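Local coordinates for beta-galacturonidase (Eisenbergiella tayi, PDB 6NCW), which hydrolyses beta-linked galacturonides as a family 2 glycoside hydrolase and may also act on beta-glucuronides, at residues A37-N45 with Q133-G141; E465-G473 with S483-Q494. All blocks are in the same frame, centred on the assembly; numbering follows the deposited sequence.

Contact 1 (A37-N45 with Q133-G141); sequences APVPGCWEN and QSYGGISRG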
loop_
_atom_site.group_PDB
_atom_site.type_symbol
_atom_site.label_atom_id
_atom_site.label_comp_id
_atom_site.label_asym_id
_atom_site.label_seq_id
_atom_site.Cartn_x
_atom_site.Cartn_y
_atom_site.Cartn_z
ATOM N N ALA A 37 -20.422 22.647 11.303
ATOM C CA ALA A 37 -19.957 22.117 10.045
ATOM C C ALA A 37 -19.447 23.237 9.148
ATOM O O ALA A 37 -19.947 24.365 9.214
ATOM C CB ALA A 37 -21.083 21.363 9.331
ATOM N N PRO A 38 -18.445 22.968 8.308
ATOM C CA PRO A 38 -17.970 23.999 7.374
ATOM C C PRO A 38 -18.905 24.211 6.189
ATOM O O PRO A 38 -19.483 23.270 5.638
ATOM C CB PRO A 38 -16.618 23.447 6.909
ATOM C CG PRO A 38 -16.765 21.955 7.040
ATOM C CD PRO A 38 -17.607 21.752 8.279
ATOM N N VAL A 39 -19.030 25.471 5.780
ATOM C CA VAL A 39 -19.702 25.838 4.542
ATOM C C VAL A 39 -18.729 26.729 3.786
ATOM O O VAL A 39 -18.257 27.730 4.329
ATOM C CB VAL A 39 -21.036 26.570 4.783
ATOM C CG1 VAL A 39 -21.622 27.077 3.468
ATOM C CG2 VAL A 39 -22.049 25.646 5.486
ATOM N N PRO A 40 -18.347 26.398 2.533
ATOM C CA PRO A 40 -18.729 25.200 1.767
ATOM C C PRO A 40 -18.235 23.897 2.393
ATOM O O PRO A 40 -17.263 23.917 3.158
ATOM C CB PRO A 40 -18.051 25.410 0.404
ATOM C CG PRO A 40 -16.888 26.290 0.710
ATOM C CD PRO A 40 -17.365 27.220 1.804
ATOM N N GLY A 41 -18.911 22.800 2.077
ATOM C CA GLY A 41 -18.534 21.484 2.598
ATOM C C GLY A 41 -19.513 20.431 2.115
ATOM O O GLY A 41 -20.621 20.738 1.659
ATOM N N CYS A 42 -19.086 19.179 2.221
ATOM C CA CYS A 42 -19.955 18.038 1.953
ATOM C C CYS A 42 -20.029 17.200 3.211
ATOM O O CYS A 42 -18.995 16.927 3.828
ATOM C CB CYS A 42 -19.429 17.185 0.792
ATOM S SG CYS A 42 -19.433 18.077 -0.756
ATOM N N TRP A 43 -21.239 16.775 3.587
ATOM C CA TRP A 43 -21.307 16.084 4.867
ATOM C C TRP A 43 -20.729 14.679 4.807
ATOM O O TRP A 43 -20.494 14.087 5.862
ATOM C CB TRP A 43 -22.739 16.048 5.400
ATOM C CG TRP A 43 -23.706 15.219 4.633
ATOM C CD1 TRP A 43 -23.611 13.875 4.336
ATOM C CD2 TRP A 43 -24.940 15.668 4.082
ATOM N NE1 TRP A 43 -24.721 13.473 3.632
ATOM C CE2 TRP A 43 -25.553 14.551 3.460
ATOM C CE3 TRP A 43 -25.589 16.918 4.036
ATOM C CZ2 TRP A 43 -26.792 14.642 2.800
ATOM C CZ3 TRP A 43 -26.819 17.007 3.382
ATOM C CH2 TRP A 43 -27.405 15.871 2.770
ATOM N N GLU A 44 -20.460 14.141 3.614
ATOM C CA GLU A 44 -19.767 12.856 3.542
ATOM C C GLU A 44 -18.345 12.953 4.073
ATOM O O GLU A 44 -17.732 11.927 4.371
ATOM C CB GLU A 44 -19.756 12.321 2.107
ATOM C CG GLU A 44 -21.101 11.758 1.664
ATOM C CD GLU A 44 -22.006 12.811 1.032
ATOM O OE1 GLU A 44 -21.750 14.036 1.201
ATOM O OE2 GLU A 44 -22.975 12.412 0.345
ATOM N N ASN A 45 -17.823 14.156 4.222
ATOM C CA ASN A 45 -16.531 14.389 4.835
ATOM C C ASN A 45 -16.620 14.644 6.334
ATOM O O ASN A 45 -15.571 14.759 6.979
ATOM C CB ASN A 45 -15.864 15.572 4.129
ATOM C CG ASN A 45 -15.777 15.349 2.632
ATOM O OD1 ASN A 45 -16.147 16.213 1.842
ATOM N ND2 ASN A 45 -15.328 14.140 2.237
ATOM N N GLN A 133 -20.065 10.418 -7.405
ATOM C CA GLN A 133 -20.818 10.540 -6.160
ATOM C C GLN A 133 -21.725 11.768 -6.199
ATOM O O GLN A 133 -21.321 12.831 -6.684
ATOM C CB GLN A 133 -19.863 10.624 -4.964
ATOM C CG GLN A 133 -20.551 10.821 -3.588
ATOM C CD GLN A 133 -21.434 9.640 -3.188
ATOM O OE1 GLN A 133 -22.540 9.463 -3.700
ATOM N NE2 GLN A 133 -20.936 8.824 -2.281
ATOM N N SER A 134 -22.963 11.613 -5.705
ATOM C CA SER A 134 -23.870 12.748 -5.455
ATOM C C SER A 134 -23.771 13.086 -3.976
ATOM O O SER A 134 -24.376 12.407 -3.143
ATOM C CB SER A 134 -25.316 12.415 -5.822
ATOM O OG SER A 134 -25.474 12.358 -7.227
ATOM N N TYR A 135 -23.015 14.139 -3.644
ATOM C CA TYR A 135 -22.759 14.479 -2.255
ATOM C C TYR A 135 -23.972 15.198 -1.656
ATOM O O TYR A 135 -24.948 15.489 -2.334
ATOM C CB TYR A 135 -21.488 15.330 -2.134
ATOM C CG TYR A 135 -20.192 14.572 -2.466
ATOM C CD1 TYR A 135 -19.642 14.587 -3.754
ATOM C CD2 TYR A 135 -19.543 13.815 -1.492
ATOM C CE1 TYR A 135 -18.451 13.862 -4.045
ATOM C CE2 TYR A 135 -18.374 13.118 -1.763
ATOM C CZ TYR A 135 -17.837 13.135 -3.038
ATOM O OH TYR A 135 -16.682 12.410 -3.268
ATOM N N GLY A 136 -23.922 15.443 -0.359
ATOM C CA GLY A 136 -24.928 16.253 0.316
ATOM C C GLY A 136 -24.254 17.439 0.975
ATOM O O GLY A 136 -23.182 17.298 1.567
ATOM N N GLY A 137 -24.883 18.606 0.862
ATOM C CA GLY A 137 -24.406 19.747 1.611
ATOM C C GLY A 137 -24.383 21.039 0.832
ATOM O O GLY A 137 -24.772 21.089 -0.340
ATOM N N ILE A 138 -23.943 22.104 1.493
ATOM C CA ILE A 138 -23.769 23.404 0.853
ATOM C C ILE A 138 -22.342 23.390 0.321
ATOM O O ILE A 138 -21.398 23.816 0.997
ATOM C CB ILE A 138 -24.021 24.562 1.819
ATOM C CG1 ILE A 138 -25.353 24.365 2.567
ATOM C CG2 ILE A 138 -23.994 25.878 1.069
ATOM C CD1 ILE A 138 -25.753 25.564 3.445
ATOM N N SER A 139 -22.190 22.912 -0.914
ATOM C CA SER A 139 -20.891 22.563 -1.474
ATOM C C SER A 139 -20.171 23.721 -2.164
ATOM O O SER A 139 -18.983 23.572 -2.498
ATOM C CB SER A 139 -21.061 21.390 -2.454
ATOM O OG SER A 139 -22.231 21.548 -3.245
ATOM N N ARG A 140 -20.851 24.843 -2.422
ATOM C CA ARG A 140 -20.222 26.077 -2.900
ATOM C C ARG A 140 -20.775 27.242 -2.071
ATOM O O ARG A 140 -21.620 27.054 -1.197
ATOM C CB ARG A 140 -20.441 26.280 -4.411
ATOM C CG ARG A 140 -19.890 25.149 -5.275
ATOM C CD ARG A 140 -20.176 25.366 -6.746
ATOM N NE ARG A 140 -19.876 24.157 -7.513
ATOM C CZ ARG A 140 -20.322 23.913 -8.742
ATOM N NH1 ARG A 140 -21.092 24.803 -9.361
ATOM N NH2 ARG A 140 -20.009 22.768 -9.348
ATOM N N GLY A 141 -20.279 28.448 -2.323
ATOM C CA GLY A 141 -20.456 29.546 -1.385
ATOM C C GLY A 141 -21.871 30.097 -1.318
ATOM O O GLY A 141 -22.766 29.719 -2.079
#

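Contact 2 (E465-G473 with S483-Q494); sequences EIGAGAIYG and SEEYQVQALKEQ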
loop_
_atom_site.group_PDB
_atom_site.type_symbol
_atom_site.label_atom_id
_atom_site.label_comp_id
_atom_site.label_asym_id
_atom_site.label_seq_id
_atom_site.Cartn_x
_atom_site.Cartn_y
_atom_site.Cartn_z
ATOM N N GLU A 465 -13.149 11.084 -24.349
ATOM C CA GLU A 465 -12.674 10.161 -23.314
ATOM C C GLU A 465 -11.836 9.079 -23.970
ATOM O O GLU A 465 -12.276 8.493 -24.956
ATOM C CB GLU A 465 -13.833 9.490 -22.551
ATOM C CG GLU A 465 -14.521 10.400 -21.550
ATOM C CD GLU A 465 -15.772 9.790 -20.925
ATOM O OE1 GLU A 465 -16.667 10.593 -20.574
ATOM O OE2 GLU A 465 -15.860 8.538 -20.783
ATOM N N ILE A 466 -10.633 8.854 -23.441
ATOM C CA ILE A 466 -9.859 7.634 -23.651
ATOM C C ILE A 466 -8.964 7.444 -22.426
ATOM O O ILE A 466 -8.491 8.416 -21.830
ATOM C CB ILE A 466 -9.041 7.715 -24.970
ATOM C CG1 ILE A 466 -8.489 6.348 -25.381
ATOM C CG2 ILE A 466 -7.904 8.728 -24.846
ATOM C CD1 ILE A 466 -8.143 6.278 -26.888
ATOM N N GLY A 467 -8.724 6.193 -22.039
ATOM C CA GLY A 467 -7.868 5.947 -20.890
ATOM C C GLY A 467 -7.959 4.510 -20.399
ATOM O O GLY A 467 -8.426 3.612 -21.113
ATOM N N ALA A 468 -7.503 4.309 -19.161
ATOM C CA ALA A 468 -7.355 2.955 -18.642
ATOM C C ALA A 468 -7.300 2.986 -17.118
ATOM O O ALA A 468 -6.802 3.946 -16.519
ATOM C CB ALA A 468 -6.087 2.296 -19.198
ATOM N N GLY A 469 -7.767 1.907 -16.501
ATOM C CA GLY A 469 -7.713 1.809 -15.052
ATOM C C GLY A 469 -6.323 1.452 -14.559
ATOM O O GLY A 469 -5.511 0.854 -15.268
ATOM N N ALA A 470 -6.052 1.839 -13.316
ATOM C CA ALA A 470 -4.870 1.394 -12.592
ATOM C C ALA A 470 -5.102 1.670 -11.115
ATOM O O ALA A 470 -5.432 2.801 -10.745
ATOM C CB ALA A 470 -3.608 2.111 -13.062
ATOM N N ILE A 471 -4.930 0.656 -10.275
ATOM C CA ILE A 471 -4.992 0.862 -8.833
ATOM C C ILE A 471 -3.601 1.283 -8.386
ATOM O O ILE A 471 -2.647 0.516 -8.539
ATOM C CB ILE A 471 -5.456 -0.408 -8.100
ATOM C CG1 ILE A 471 -6.861 -0.819 -8.574
ATOM C CG2 ILE A 471 -5.423 -0.166 -6.590
ATOM C CD1 ILE A 471 -7.218 -2.300 -8.248
ATOM N N TYR A 472 -3.487 2.508 -7.857
ATOM C CA TYR A 472 -2.197 3.047 -7.438
ATOM C C TYR A 472 -1.542 2.109 -6.452
ATOM O O TYR A 472 -2.146 1.726 -5.446
ATOM C CB TYR A 472 -2.354 4.444 -6.799
ATOM C CG TYR A 472 -1.053 5.044 -6.276
ATOM C CD1 TYR A 472 -0.748 5.041 -4.915
ATOM C CD2 TYR A 472 -0.120 5.598 -7.143
ATOM C CE1 TYR A 472 0.438 5.574 -4.438
ATOM C CE2 TYR A 472 1.074 6.131 -6.671
ATOM C CZ TYR A 472 1.344 6.123 -5.318
ATOM O OH TYR A 472 2.534 6.665 -4.849
ATOM N N GLY A 473 -0.302 1.729 -6.750
ATOM C CA GLY A 473 0.442 0.830 -5.922
ATOM C C GLY A 473 0.394 -0.628 -6.363
ATOM O O GLY A 473 1.248 -1.406 -5.939
ATOM N N SER A 483 -2.920 -3.064 -13.094
ATOM C CA SER A 483 -1.575 -2.663 -12.702
ATOM C C SER A 483 -1.196 -1.332 -13.346
ATOM O O SER A 483 -1.671 -0.976 -14.429
ATOM C CB SER A 483 -0.530 -3.725 -13.087
ATOM O OG SER A 483 -0.309 -3.781 -14.495
ATOM N N GLU A 484 -0.312 -0.602 -12.665
ATOM C CA GLU A 484 0.181 0.656 -13.200
ATOM C C GLU A 484 0.982 0.450 -14.476
ATOM O O GLU A 484 0.966 1.317 -15.358
ATOM C CB GLU A 484 1.034 1.374 -12.146
ATOM C CG GLU A 484 0.231 1.922 -10.960
ATOM C CD GLU A 484 1.067 2.808 -10.048
ATOM O OE1 GLU A 484 1.525 3.874 -10.527
ATOM O OE2 GLU A 484 1.270 2.435 -8.858
ATOM N N GLU A 485 1.717 -0.663 -14.582
ATOM C CA GLU A 485 2.461 -0.934 -15.813
ATOM C C GLU A 485 1.529 -1.069 -16.997
ATOM O O GLU A 485 1.782 -0.505 -18.065
ATOM C CB GLU A 485 3.299 -2.197 -15.671
ATOM C CG GLU A 485 4.406 -2.054 -14.672
ATOM C CD GLU A 485 4.025 -2.636 -13.309
ATOM O OE1 GLU A 485 2.817 -2.880 -13.061
ATOM O OE2 GLU A 485 4.947 -2.846 -12.493
ATOM N N TYR A 486 0.435 -1.813 -16.841
ATOM C CA TYR A 486 -0.461 -1.922 -17.978
ATOM C C TYR A 486 -1.017 -0.555 -18.357
ATOM O O TYR A 486 -1.180 -0.254 -19.543
ATOM C CB TYR A 486 -1.607 -2.892 -17.712
ATOM C CG TYR A 486 -2.454 -3.024 -18.954
ATOM C CD1 TYR A 486 -3.582 -2.228 -19.148
ATOM C CD2 TYR A 486 -2.076 -3.890 -19.974
ATOM C CE1 TYR A 486 -4.349 -2.330 -20.310
ATOM C CE2 TYR A 486 -2.829 -4.006 -21.123
ATOM C CZ TYR A 486 -3.969 -3.221 -21.290
ATOM O OH TYR A 486 -4.703 -3.332 -22.454
ATOM N N GLN A 487 -1.337 0.282 -17.364
ATOM C CA GLN A 487 -1.904 1.584 -17.687
ATOM C C GLN A 487 -0.912 2.419 -18.484
ATOM O O GLN A 487 -1.308 3.202 -19.354
ATOM C CB GLN A 487 -2.322 2.336 -16.424
ATOM C CG GLN A 487 -2.999 3.672 -16.739
ATOM C CD GLN A 487 -3.192 4.559 -15.513
ATOM O OE1 GLN A 487 -2.260 4.757 -14.707
ATOM N NE2 GLN A 487 -4.400 5.102 -15.363
ATOM N N VAL A 488 0.382 2.280 -18.178
ATOM C CA VAL A 488 1.422 2.958 -18.944
ATOM C C VAL A 488 1.320 2.576 -20.416
ATOM O O VAL A 488 1.284 3.442 -21.297
ATOM C CB VAL A 488 2.813 2.614 -18.379
ATOM C CG1 VAL A 488 3.921 2.965 -19.413
ATOM C CG2 VAL A 488 3.044 3.326 -17.063
ATOM N N GLN A 489 1.237 1.268 -20.696
ATOM C CA GLN A 489 1.202 0.781 -22.073
ATOM C C GLN A 489 -0.050 1.252 -22.794
ATOM O O GLN A 489 0.008 1.658 -23.957
ATOM C CB GLN A 489 1.259 -0.748 -22.109
ATOM C CG GLN A 489 2.407 -1.384 -21.330
ATOM C CD GLN A 489 2.274 -2.915 -21.193
ATOM O OE1 GLN A 489 3.136 -3.570 -20.595
ATOM N NE2 GLN A 489 1.192 -3.482 -21.745
ATOM N N ALA A 490 -1.206 1.151 -22.138
ATOM C CA ALA A 490 -2.458 1.577 -22.754
ATOM C C ALA A 490 -2.417 3.058 -23.134
ATOM O O ALA A 490 -2.724 3.428 -24.276
ATOM C CB ALA A 490 -3.625 1.300 -21.809
ATOM N N LEU A 491 -2.009 3.918 -22.196
ATOM C CA LEU A 491 -2.026 5.356 -22.466
ATOM C C LEU A 491 -1.034 5.721 -23.564
ATOM O O LEU A 491 -1.324 6.572 -24.411
ATOM C CB LEU A 491 -1.739 6.144 -21.187
ATOM C CG LEU A 491 -2.955 6.607 -20.360
ATOM C CD1 LEU A 491 -3.746 7.651 -21.132
ATOM C CD2 LEU A 491 -3.855 5.422 -20.006
ATOM N N LYS A 492 0.134 5.072 -23.584
ATOM C CA LYS A 492 1.098 5.342 -24.645
ATOM C C LYS A 492 0.489 5.054 -26.018
ATOM O O LYS A 492 0.516 5.900 -26.917
ATOM C CB LYS A 492 2.369 4.516 -24.410
ATOM C CG LYS A 492 3.544 4.950 -25.277
ATOM C CD LYS A 492 4.769 4.061 -25.071
ATOM C CE LYS A 492 5.992 4.633 -25.799
ATOM N NZ LYS A 492 7.268 4.055 -25.265
ATOM N N GLU A 493 -0.112 3.874 -26.179
ATOM C CA GLU A 493 -0.731 3.528 -27.455
ATOM C C GLU A 493 -1.945 4.402 -27.766
ATOM O O GLU A 493 -2.154 4.793 -28.920
ATOM C CB GLU A 493 -1.139 2.053 -27.460
ATOM C CG GLU A 493 -1.733 1.648 -28.809
ATOM C CD GLU A 493 -2.253 0.219 -28.863
ATOM O OE1 GLU A 493 -2.046 -0.528 -27.877
ATOM O OE2 GLU A 493 -2.879 -0.141 -29.897
ATOM N N GLN A 494 -2.780 4.682 -26.764
ATOM C CA GLN A 494 -3.978 5.503 -26.985
ATOM C C GLN A 494 -3.637 6.908 -27.466
ATOM O O GLN A 494 -4.270 7.423 -28.394
ATOM C CB GLN A 494 -4.810 5.572 -25.700
ATOM C CG GLN A 494 -5.489 4.245 -25.382
ATOM C CD GLN A 494 -6.079 4.214 -23.993
ATOM O OE1 GLN A 494 -5.801 5.093 -23.180
ATOM N NE2 GLN A 494 -6.908 3.204 -23.711
HETATM O O HOH W 1 -4.108 -1.349 -15.852
#

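Contact 1 (A37-N45 with Q133-G141)
Glu44 reaches Tyr135 and Gly136 with its whole side chain. Glu44 CB lies at the edge of the Tyr135 ring, in plane, with Tyr135 CD2 3.9 Å away; CG stays near the same CD2, and a bend at chi2 (89°) then swings the carboxylate toward the backbone. There Glu44 OE1 accepts from Gly136 N at 3.0 Å through its syn lone pair, in a nearly straight bond (172° at the hydrogen), while Glu44 OE2 lies 3.3 Å from Tyr135 CA. Carboxylate and ring planes stand 84° apart. The phenol OH of Tyr135 is held elsewhere, by Asp280, and Cys42 SG approaches the ring obliquely, 3.7 Å from Tyr135 CB. Gly136 also meets Trp43: Gly136 CA sits over the face of the six-membered ring of Trp43, 3.4 Å from the centroid, a CH-pi contact. Gly136 O accepts from Trp43 N at 2.9 Å. These bonds dock the turn that follows strand 35-39, outermost in its antiparallel sheet within this chain, onto the loop leading to strand 142-147, in the N-terminal beta-sandwich characteristic of family 2. Beyond the cis peptide preceding Pro40, Gly41 N donates to Ile138 O at 2.9 Å, arriving above the carbonyl plane. Val39 CG1 packs on Ile138 CG2 at 3.6 Å.

Contact 2 (E465-G473 with S483-Q494)
The run from Ile466 to Gly473 passes along the first turns of helix 484-500 in the opposite chain direction: nearest CA pairs go from Ile466 with Gln494 through Ala468 with Gln487 to Ala470 with Glu484, the last at 5.1 Å. Two glutamines bind backbone carbonyls. Gln494 NE2 donates to Gly467 O at 3.0 Å from above the carbonyl plane, and also to Pro431 O; the Gln494 and Ile466 side chains lie alongside, pointing in contrary directions, with Ile466 CG1 3.5 Å from Gln494 CD. Gln487, with CG anti to its own N (chi1 -177°) and an extended chain, sends NE2 to Ala468 O at 2.9 Å and sets OE1 3.4 Å from Ala470 CB. This is the strand-to-helix return of a beta-alpha-beta unit in the TIM barrel: Glu465, on the strand, belongs to the galacturonate site, and here bonds a glycerol. Between the glutamines, Ala468 CB meets Ala490 CB at 3.7 Å and Leu491 CD2. At the helix start Ser483 is the N-cap, its OG accepting from Tyr486 N and also hydrogen-bonding Val480 O, while a water donates to both Gly469 O and Ser483 O. Glu484 OE2 takes Gly473 N at 2.7 Å from above the carboxylate plane and also salt-bridges Arg475 of a neighbouring subunit.

How the contacts relate
Both segments of contact 1 precede those of contact 2 in the sequence. Their centres are 31 Å apart and their nearest atoms about 14 Å, without touching. They share no sheet: 37-45 and 133-141 belong to the N-terminal beta-sandwich, whereas 465-473 and 483-494 lie within the TIM barrel. Their relation to the galacturonate site differs. Contact 2 contains Glu465 of that site, and its Gly469 lies about 4 Å from the side chain of Lys532; contact 1 is more peripheral, the side chain of Ser134 being about 10 Å from those of Asp131 and Arg337. This is consistent with a site formed between domains.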